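Local coordinates for protein TRAP-T family transporter, DctP (Periplasmic binding) subunit (Sulfitobacter sp. NAS-14.1, PDB 4PF8) that binds beta-D-galacturonate and, as the periplasmic solute-binding subunit of a TRAP transporter, probably delivers it to the membrane partners for uptake, at residues Pro97-Val102 with Lys128-Lys133; Tyr115-Gly120 with Asn319-Ala324; Ser216-Ala221 with Met277-Asp282. All coordinates share one frame; numbering follows the deposited sequence.

Contact 1 of 3, residues Pro97-Val102 with Lys128-Lys133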
loop_
_atom_site.group_PDB
_atom_site.type_symbol
_atom_site.label_atom_id
_atom_site.label_comp_id
_atom_site.label_asym_id
_atom_site.label_seq_id
_atom_site.Cartn_x
_atom_site.Cartn_y
_atom_site.Cartn_z
ATOM N N PRO A 97 -8.033 11.804 -5.903
ATOM C CA PRO A 97 -6.910 12.140 -6.787
ATOM C C PRO A 97 -5.651 12.668 -6.080
ATOM O O PRO A 97 -4.544 12.377 -6.540
ATOM C CB PRO A 97 -7.518 13.188 -7.721
ATOM C CG PRO A 97 -8.979 12.780 -7.800
ATOM C CD PRO A 97 -9.322 12.288 -6.433
ATOM N N ALA A 98 -5.802 13.397 -4.973
ATOM C CA ALA A 98 -4.630 13.923 -4.267
ATOM C C ALA A 98 -3.658 12.819 -3.850
ATOM O O ALA A 98 -2.435 13.028 -3.802
ATOM C CB ALA A 98 -5.056 14.731 -3.051
ATOM N N THR A 99 -4.177 11.629 -3.581
ATOM C CA THR A 99 -3.327 10.570 -3.074
ATOM C C THR A 99 -2.415 9.985 -4.151
ATOM O O THR A 99 -1.549 9.214 -3.822
ATOM C CB THR A 99 -4.109 9.417 -2.406
ATOM O OG1 THR A 99 -4.928 8.750 -3.376
ATOM C CG2 THR A 99 -4.952 9.950 -1.269
ATOM N N ASN A 100 -2.600 10.351 -5.418
ATOM C CA ASN A 100 -1.680 9.841 -6.438
ATOM C C ASN A 100 -0.238 10.205 -6.157
ATOM O O ASN A 100 0.663 9.498 -6.560
ATOM C CB ASN A 100 -2.065 10.317 -7.840
ATOM C CG ASN A 100 -3.243 9.577 -8.390
ATOM O OD1 ASN A 100 -3.196 8.363 -8.552
ATOM N ND2 ASN A 100 -4.324 10.294 -8.659
ATOM N N VAL A 101 -0.018 11.311 -5.454
ATOM C CA VAL A 101 1.341 11.793 -5.217
ATOM C C VAL A 101 2.244 10.786 -4.497
ATOM O O VAL A 101 3.447 10.791 -4.700
ATOM C CB VAL A 101 1.343 13.133 -4.445
ATOM C CG1 VAL A 101 0.577 14.193 -5.224
ATOM C CG2 VAL A 101 0.768 12.957 -3.037
ATOM N N VAL A 102 1.686 9.931 -3.646
ATOM C CA VAL A 102 2.503 8.950 -2.922
ATOM C C VAL A 102 2.802 7.713 -3.755
ATOM O O VAL A 102 3.634 6.890 -3.373
ATOM C CB VAL A 102 1.875 8.499 -1.575
ATOM C CG1 VAL A 102 1.602 9.698 -0.716
ATOM C CG2 VAL A 102 0.608 7.653 -1.815
ATOM N N LYS A 128 -7.108 15.575 4.670
ATOM C CA LYS A 128 -8.211 16.469 4.294
ATOM C C LYS A 128 -8.826 16.031 2.966
ATOM O O LYS A 128 -10.038 16.023 2.807
ATOM C CB LYS A 128 -7.713 17.925 4.229
ATOM C CG LYS A 128 -8.752 18.954 3.806
ATOM C CD LYS A 128 -8.208 20.388 3.957
ATOM C CE LYS A 128 -9.184 21.456 3.433
ATOM N NZ LYS A 128 -10.079 20.954 2.341
ATOM N N ALA A 129 -7.986 15.650 2.005
ATOM C CA ALA A 129 -8.490 15.171 0.718
ATOM C C ALA A 129 -9.346 13.913 0.891
ATOM O O ALA A 129 -10.379 13.763 0.240
ATOM C CB ALA A 129 -7.334 14.894 -0.235
ATOM N N LEU A 130 -8.905 13.005 1.749
ATOM C CA LEU A 130 -9.677 11.800 2.023
ATOM C C LEU A 130 -11.021 12.143 2.657
ATOM O O LEU A 130 -12.041 11.553 2.321
ATOM C CB LEU A 130 -8.895 10.856 2.914
ATOM C CG LEU A 130 -7.703 10.166 2.248
ATOM C CD1 LEU A 130 -6.698 9.687 3.296
ATOM C CD2 LEU A 130 -8.182 9.011 1.386
ATOM N N GLU A 131 -11.031 13.105 3.573
ATOM C CA GLU A 131 -12.262 13.468 4.261
ATOM C C GLU A 131 -13.284 14.020 3.275
ATOM O O GLU A 131 -14.487 13.791 3.415
ATOM C CB GLU A 131 -11.976 14.502 5.358
ATOM C CG GLU A 131 -13.180 14.817 6.228
ATOM C CD GLU A 131 -12.901 15.902 7.271
ATOM O OE1 GLU A 131 -11.809 16.508 7.234
ATOM O OE2 GLU A 131 -13.770 16.150 8.126
ATOM N N GLU A 132 -12.808 14.757 2.273
ATOM C CA GLU A 132 -13.667 15.304 1.220
ATOM C C GLU A 132 -14.355 14.231 0.397
ATOM O O GLU A 132 -15.386 14.477 -0.251
ATOM C CB GLU A 132 -12.854 16.201 0.298
ATOM C CG GLU A 132 -12.486 17.493 0.970
ATOM C CD GLU A 132 -11.644 18.384 0.094
ATOM O OE1 GLU A 132 -11.169 17.899 -0.965
ATOM O OE2 GLU A 132 -11.451 19.560 0.480
ATOM N N LYS A 133 -13.770 13.042 0.399
ATOM C CA LYS A 133 -14.319 11.926 -0.344
ATOM C C LYS A 133 -14.988 10.891 0.570
ATOM O O LYS A 133 -15.238 9.760 0.161
ATOM C CB LYS A 133 -13.208 11.268 -1.159
ATOM C CG LYS A 133 -12.633 12.159 -2.255
ATOM C CD LYS A 133 -13.696 12.606 -3.219
ATOM C CE LYS A 133 -13.124 13.277 -4.465
ATOM N NZ LYS A 133 -12.365 14.498 -4.154
#
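Ala98 and Ala129 mark the closest backbone approach between the 3-10 turns of 97-102 and the last turn of helix 121-132, their CA atoms 6.4 Å apart. Both CB atoms point into the gap, and Ala98 CB meets Ala129 CB at 3.6 Å, methyl against methyl. Alanine suits both places: it is small enough to let the two backbones come this near and still offers an apolar surface.

Beside this pair, Thr99 CG2 faces Leu130 CD2 at 4.3 Å, a loose touch that is doubtful because Leu130 has a second conformer. Thr99 divides its two branches. With chi1 at 65°, OG1 reaches back to Val96 O, which satisfies the buried hydroxyl, and the methyl is turned to the helix side. Farther along, Pro97 CD lies 4.4 Å from Lys133 CE, so the pyrrolidine ring meets the aliphatic part of the lysine chain. Proline fits the start of the 3-10 turn, where its nitrogen has no hydrogen to give, while its carbonyl O accepts from Asn100 N at 3.0 Å. On the helix, Lys128 NZ and Glu132 OE2 form a salt bridge of 2.7 Å, one turn apart.

Val96 also touches Ala129 and Lys133, Met92 of helix 89-92 reaches Thr99, and Leu317 of helix 315-322 leans on Ala98. The contact thus joins a loop leaving helix 89-92 to the C-terminal end of helix 121-132.

Contact 2 of 3, residues Tyr115-Gly120 with Asn319-Ala324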
loop_
_atom_site.group_PDB
_atom_site.type_symbol
_atom_site.label_atom_id
_atom_site.label_comp_id
_atom_site.label_asym_id
_atom_site.label_seq_id
_atom_site.Cartn_x
_atom_site.Cartn_y
_atom_site.Cartn_z
ATOM N N TYR A 115 7.449 8.390 7.112
ATOM C CA TYR A 115 6.754 8.567 8.398
ATOM C C TYR A 115 6.684 10.054 8.751
ATOM O O TYR A 115 5.635 10.561 9.154
ATOM C CB TYR A 115 7.475 7.892 9.565
ATOM C CG TYR A 115 7.389 6.381 9.719
ATOM C CD1 TYR A 115 7.004 5.537 8.690
ATOM C CD2 TYR A 115 7.725 5.800 10.934
ATOM C CE1 TYR A 115 6.958 4.153 8.883
ATOM C CE2 TYR A 115 7.673 4.444 11.131
ATOM C CZ TYR A 115 7.305 3.622 10.113
ATOM O OH TYR A 115 7.290 2.277 10.384
ATOM N N GLU A 116 7.807 10.754 8.607
ATOM C CA GLU A 116 7.888 12.158 8.971
ATOM C C GLU A 116 6.886 12.988 8.176
ATOM O O GLU A 116 6.197 13.847 8.740
ATOM C CB GLU A 116 9.311 12.689 8.770
ATOM N N LEU A 117 6.794 12.724 6.876
ATOM C CA LEU A 117 5.906 13.499 6.005
ATOM C C LEU A 117 4.444 13.146 6.261
ATOM O O LEU A 117 3.603 14.046 6.377
ATOM C CB LEU A 117 6.264 13.268 4.524
ATOM C CG LEU A 117 7.645 13.801 4.119
ATOM C CD1 LEU A 117 7.992 13.411 2.705
ATOM C CD2 LEU A 117 7.705 15.303 4.274
HETATM N N MSE A 118 4.155 11.856 6.350
HETATM C CA MSE A 118 2.777 11.401 6.522
HETATM C C MSE A 118 2.227 11.750 7.908
HETATM O O MSE A 118 1.016 11.953 8.062
HETATM C CB MSE A 118 2.662 9.898 6.259
HETATM C CG MSE A 118 2.977 9.532 4.816
HETATM SE SE MSE A 118 1.818 10.439 3.509
HETATM C CE MSE A 118 0.182 9.643 4.070
ATOM N N ASP A 119 3.095 11.833 8.911
ATOM C CA ASP A 119 2.669 12.224 10.272
ATOM C C ASP A 119 2.653 13.745 10.455
ATOM O O ASP A 119 2.231 14.249 11.497
ATOM C CB ASP A 119 3.575 11.586 11.337
ATOM C CG ASP A 119 3.447 10.055 11.392
ATOM O OD1 ASP A 119 2.505 9.493 10.784
ATOM O OD2 ASP A 119 4.291 9.416 12.061
ATOM N N GLY A 120 3.114 14.468 9.439
ATOM C CA GLY A 120 3.188 15.914 9.480
ATOM C C GLY A 120 2.215 16.582 8.522
ATOM O O GLY A 120 1.138 16.057 8.232
ATOM N N ASN A 319 5.473 18.692 -5.107
ATOM C CA ASN A 319 6.731 19.276 -4.640
ATOM C C ASN A 319 6.852 19.257 -3.120
ATOM O O ASN A 319 7.945 19.101 -2.568
ATOM C CB ASN A 319 6.891 20.691 -5.192
ATOM C CG ASN A 319 7.086 20.696 -6.691
ATOM O OD1 ASN A 319 7.656 19.759 -7.243
ATOM N ND2 ASN A 319 6.605 21.741 -7.359
ATOM N N LEU A 320 5.722 19.394 -2.440
ATOM C CA LEU A 320 5.693 19.219 -1.001
ATOM C C LEU A 320 6.343 17.884 -0.604
ATOM O O LEU A 320 7.033 17.797 0.412
ATOM C CB LEU A 320 4.246 19.293 -0.508
ATOM C CG LEU A 320 3.987 19.481 0.981
ATOM C CD1 LEU A 320 4.690 20.724 1.491
ATOM C CD2 LEU A 320 2.488 19.580 1.231
ATOM N N PHE A 321 6.135 16.842 -1.411
ATOM C CA PHE A 321 6.730 15.539 -1.126
ATOM C C PHE A 321 8.132 15.391 -1.720
ATOM O O PHE A 321 9.091 15.156 -0.995
ATOM C CB PHE A 321 5.822 14.401 -1.620
ATOM C CG PHE A 321 4.619 14.179 -0.744
ATOM C CD1 PHE A 321 3.522 15.013 -0.834
ATOM C CD2 PHE A 321 4.598 13.155 0.185
ATOM C CE1 PHE A 321 2.422 14.817 -0.017
ATOM C CE2 PHE A 321 3.503 12.966 1.003
ATOM C CZ PHE A 321 2.418 13.793 0.898
ATOM N N ARG A 322 8.256 15.538 -3.031
ATOM C CA ARG A 322 9.502 15.156 -3.691
ATOM C C ARG A 322 10.672 16.086 -3.350
ATOM O O ARG A 322 11.831 15.699 -3.513
ATOM C CB ARG A 322 9.318 15.057 -5.210
ATOM C CG ARG A 322 9.155 16.387 -5.898
ATOM C CD ARG A 322 9.096 16.228 -7.410
ATOM N NE ARG A 322 8.734 17.486 -8.052
ATOM C CZ ARG A 322 8.575 17.644 -9.360
ATOM N NH1 ARG A 322 8.756 16.626 -10.188
ATOM N NH2 ARG A 322 8.241 18.832 -9.844
ATOM N N ASN A 323 10.377 17.296 -2.884
ATOM C CA ASN A 323 11.424 18.244 -2.528
ATOM C C ASN A 323 11.639 18.358 -1.026
ATOM O O ASN A 323 12.357 19.245 -0.568
ATOM C CB ASN A 323 11.110 19.633 -3.091
ATOM C CG ASN A 323 11.144 19.666 -4.608
ATOM O OD1 ASN A 323 11.834 18.868 -5.244
ATOM N ND2 ASN A 323 10.399 20.595 -5.194
ATOM N N ALA A 324 11.018 17.473 -0.251
ATOM C CA ALA A 324 11.179 17.519 1.198
ATOM C C ALA A 324 12.635 17.237 1.565
ATOM O O ALA A 324 13.216 16.260 1.073
ATOM C CB ALA A 324 10.262 16.508 1.861
#
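Asn319 OD1 is gripped twice by Arg322, three residues on in the same helix, while Phe321 and Ala324 of this segment meet Leu117 and Met118 across the contact. Arg322 NE reaches Asn319 OD1 at 2.6 Å, almost in line with the carbonyl bond, and Arg322 NH2 reaches the same oxygen at 2.8 Å on a lone pair in the carbonyl plane. The side-on grip keeps OD1 near the guanidinium plane and should restrain the rotation of both groups. The arginine side chain also touches Tyr304 and Leu308 of helix 301-310.

Across the contact the packing is apolar. Met118, present as selenomethionine, places SE at the rim of the Phe321 ring, 3.9 Å from Phe321 CE2; seen from the ring centroid, SE lies 84° off the ring normal, a Met-aromatic contact made at the edge. Its chain bends at chi2 and chi3 (-58° and -64°), which curls the selenium toward the ring. Methionine suits the place because its flexible chain can follow an aromatic rim, selenium here standing in for sulfur. Leu117 forks over the end of the other helix. Its CD1 lies 4.2 Å from Phe321 CD2, oblique to the ring, and its CD2 rests 3.7 Å from Ala324 CB. Ala324 is the last modelled residue, and its short methyl lets the chain end lie close to the leucine fork.

Gly120 follows as the N-cap of helix 121-132, whose Pro122 touches Leu117 and Phe321. Leu126 of that helix also packs on Phe321, Phe108 touches Leu117, and Pro233 touches Met118. The C-terminal helix 315-322 is thereby fastened beside helices 111-118 and 121-132.

Contact 3 of 3, residues Ser216-Ala221 with Met277-Asp282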
loop_
_atom_site.group_PDB
_atom_site.type_symbol
_atom_site.label_atom_id
_atom_site.label_comp_id
_atom_site.label_asym_id
_atom_site.label_seq_id
_atom_site.Cartn_x
_atom_site.Cartn_y
_atom_site.Cartn_z
ATOM N N SER A 216 2.841 -16.378 -0.902
ATOM C CA SER A 216 3.554 -17.438 -1.603
ATOM C C SER A 216 4.023 -17.045 -3.004
ATOM O O SER A 216 4.431 -17.914 -3.778
ATOM C CB SER A 216 2.740 -18.727 -1.674
ATOM O OG SER A 216 2.453 -19.224 -0.373
ATOM N N HIS A 217 3.982 -15.767 -3.357
ATOM C CA HIS A 217 4.507 -15.360 -4.656
ATOM C C HIS A 217 5.962 -15.795 -4.782
ATOM O O HIS A 217 6.428 -16.095 -5.886
ATOM C CB HIS A 217 4.395 -13.867 -4.898
ATOM C CG HIS A 217 2.988 -13.373 -5.006
ATOM N ND1 HIS A 217 2.672 -12.034 -5.079
ATOM C CD2 HIS A 217 1.805 -14.041 -5.000
ATOM C CE1 HIS A 217 1.354 -11.901 -5.113
ATOM N NE2 HIS A 217 0.811 -13.098 -5.049
ATOM N N PHE A 218 6.690 -15.815 -3.663
ATOM C CA PHE A 218 8.109 -16.163 -3.712
ATOM C C PHE A 218 8.344 -17.596 -4.095
ATOM O O PHE A 218 9.444 -17.938 -4.502
ATOM C CB PHE A 218 8.797 -15.860 -2.389
ATOM C CG PHE A 218 8.563 -16.878 -1.308
ATOM C CD1 PHE A 218 7.360 -16.935 -0.637
ATOM C CD2 PHE A 218 9.564 -17.768 -0.938
ATOM C CE1 PHE A 218 7.132 -17.861 0.371
ATOM C CE2 PHE A 218 9.355 -18.696 0.087
ATOM C CZ PHE A 218 8.137 -18.739 0.736
ATOM N N GLU A 219 7.324 -18.438 -3.999
ATOM C CA GLU A 219 7.462 -19.830 -4.403
ATOM C C GLU A 219 7.352 -20.004 -5.915
ATOM O O GLU A 219 7.755 -21.045 -6.447
ATOM C CB GLU A 219 6.412 -20.702 -3.705
ATOM C CG GLU A 219 6.610 -20.742 -2.187
ATOM C CD GLU A 219 5.607 -21.619 -1.459
ATOM O OE1 GLU A 219 5.841 -21.925 -0.268
ATOM O OE2 GLU A 219 4.584 -21.998 -2.064
ATOM N N VAL A 220 6.787 -19.022 -6.597
ATOM C CA VAL A 220 6.566 -19.122 -8.045
ATOM C C VAL A 220 7.321 -18.053 -8.848
ATOM O O VAL A 220 7.357 -18.110 -10.079
ATOM C CB VAL A 220 5.053 -19.100 -8.383
ATOM C CG1 VAL A 220 4.379 -20.403 -7.909
ATOM C CG2 VAL A 220 4.362 -17.921 -7.769
ATOM N N ALA A 221 7.928 -17.087 -8.165
ATOM C CA ALA A 221 8.757 -16.066 -8.814
ATOM C C ALA A 221 10.023 -15.947 -7.969
ATOM O O ALA A 221 10.039 -15.245 -6.947
ATOM C CB ALA A 221 8.013 -14.745 -8.887
HETATM N N MSE A 277 12.115 -11.604 4.796
HETATM C CA MSE A 277 13.371 -11.706 4.052
HETATM C C MSE A 277 14.098 -13.007 4.368
HETATM O O MSE A 277 14.624 -13.664 3.470
HETATM C CB MSE A 277 14.282 -10.522 4.353
HETATM C CG MSE A 277 13.875 -9.226 3.703
HETATM SE SE MSE A 277 13.957 -9.258 1.716
HETATM C CE MSE A 277 15.141 -10.545 1.459
ATOM N N LYS A 278 14.138 -13.385 5.641
ATOM C CA LYS A 278 14.777 -14.643 6.015
ATOM C C LYS A 278 14.084 -15.857 5.368
ATOM O O LYS A 278 14.741 -16.773 4.865
ATOM C CB LYS A 278 14.819 -14.789 7.541
ATOM C CG LYS A 278 15.693 -15.941 7.998
ATOM C CD LYS A 278 15.760 -16.019 9.496
ATOM C CE LYS A 278 16.777 -17.056 9.933
ATOM N NZ LYS A 278 16.419 -18.433 9.468
ATOM N N ILE A 279 12.756 -15.860 5.384
ATOM C CA ILE A 279 11.980 -16.938 4.768
ATOM C C ILE A 279 12.270 -17.022 3.265
ATOM O O ILE A 279 12.460 -18.114 2.707
ATOM C CB ILE A 279 10.480 -16.724 5.035
ATOM C CG1 ILE A 279 10.184 -16.982 6.510
ATOM C CG2 ILE A 279 9.616 -17.641 4.165
ATOM C CD1 ILE A 279 8.862 -16.481 6.948
ATOM N N ILE A 280 12.296 -15.863 2.622
ATOM C CA ILE A 280 12.542 -15.748 1.189
ATOM C C ILE A 280 13.903 -16.322 0.866
ATOM O O ILE A 280 14.052 -17.161 -0.044
ATOM C CB ILE A 280 12.456 -14.243 0.783
ATOM C CG1 ILE A 280 10.977 -13.803 0.767
ATOM C CG2 ILE A 280 13.176 -13.949 -0.522
ATOM C CD1 ILE A 280 10.823 -12.268 0.841
HETATM N N MSE A 281 14.911 -15.935 1.635
HETATM C CA MSE A 281 16.264 -16.390 1.335
HETATM C C MSE A 281 16.402 -17.880 1.633
HETATM O O MSE A 281 17.038 -18.623 0.865
HETATM C CB MSE A 281 17.284 -15.555 2.094
HETATM C CG MSE A 281 17.291 -14.096 1.620
HETATM SE SE MSE A 281 18.654 -13.013 2.481
HETATM C CE MSE A 281 17.946 -13.011 4.259
ATOM N N ASP A 282 15.794 -18.334 2.724
ATOM C CA ASP A 282 15.868 -19.748 3.097
ATOM C C ASP A 282 15.077 -20.621 2.102
ATOM O O ASP A 282 15.300 -21.830 2.007
ATOM C CB ASP A 282 15.295 -19.978 4.493
ATOM C CG ASP A 282 16.187 -19.454 5.613
ATOM O OD1 ASP A 282 17.347 -19.070 5.366
ATOM O OD2 ASP A 282 15.696 -19.432 6.764
#
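Phe218 carries every apolar touch in this contact, set against Ile279 and Ile280 near the end of the long helix 248-282. Its CZ meets Ile279 CG2 at 3.9 Å, with the two side chains crossing at about a right angle. Nearer the backbone, Phe218 CD2 lies 4.2 Å from Ile280 CA, and Phe218 CB stands 4.4 Å from Ile280 CG1. Ile279 CG2 and Ile280 CA both lie oblique to the ring. With chi1 at 79° the ring takes the crowded position between its own backbone N and carbonyl carbon, yet this rotation carries it toward the helix. A broad ring spans two successive helix residues: branched Ile279 presents a methyl close to the backbone, while Ile280 offers its CA and the CG1 methylene.

A second kind of packing lies within 216-221: Glu219 CG sits 3.8 Å above the centre of one face of the Phe218 ring, its methylene resting on the aromatic surface.

The hydrogen bonds and the salt bridge do not link the two segments. Lys278 NZ meets Asp282 OD2 at 3.0 Å, a salt bridge one turn along the helix that uses the syn lone pair of the carboxylate. In the short turn, His217 O accepts from both Val220 N and Ala221 N, while His217 ND1 is hydrogen-bonded to Tyr149 OH, outside both segments.

Tyr212 of helix 209-214 packs on both Phe218 and Ile280, and Val285 touches the same two residues. Val287 of strand 286-289 also touches Ile280. The short helix 217-220 is thus packed on the final turns of helix 248-282, just before the chain turns into that strand.

In the fold
Contacts 1 and 2 form one continuous region, their centres 14 Å apart. Val102 CG1 lies 4.2 Å from Phe321 CE2 and 4.3 Å from Met118 SE, so 97-102 bridges to both segments of contact 2; consecutive helices 111-118 and 121-132 add a second link. Contact 3 lies on the opposite side of the chain's centre from contact 1, about 34 Å away between centres, and is nested within the loop closed by contact 2. The bound beta-D-galacturonate lies about 12 Å from the side chains of Thr99 and Ile280, and about 14 Å from Met118. None of the three contacts lines its pocket; all are structural packing around it.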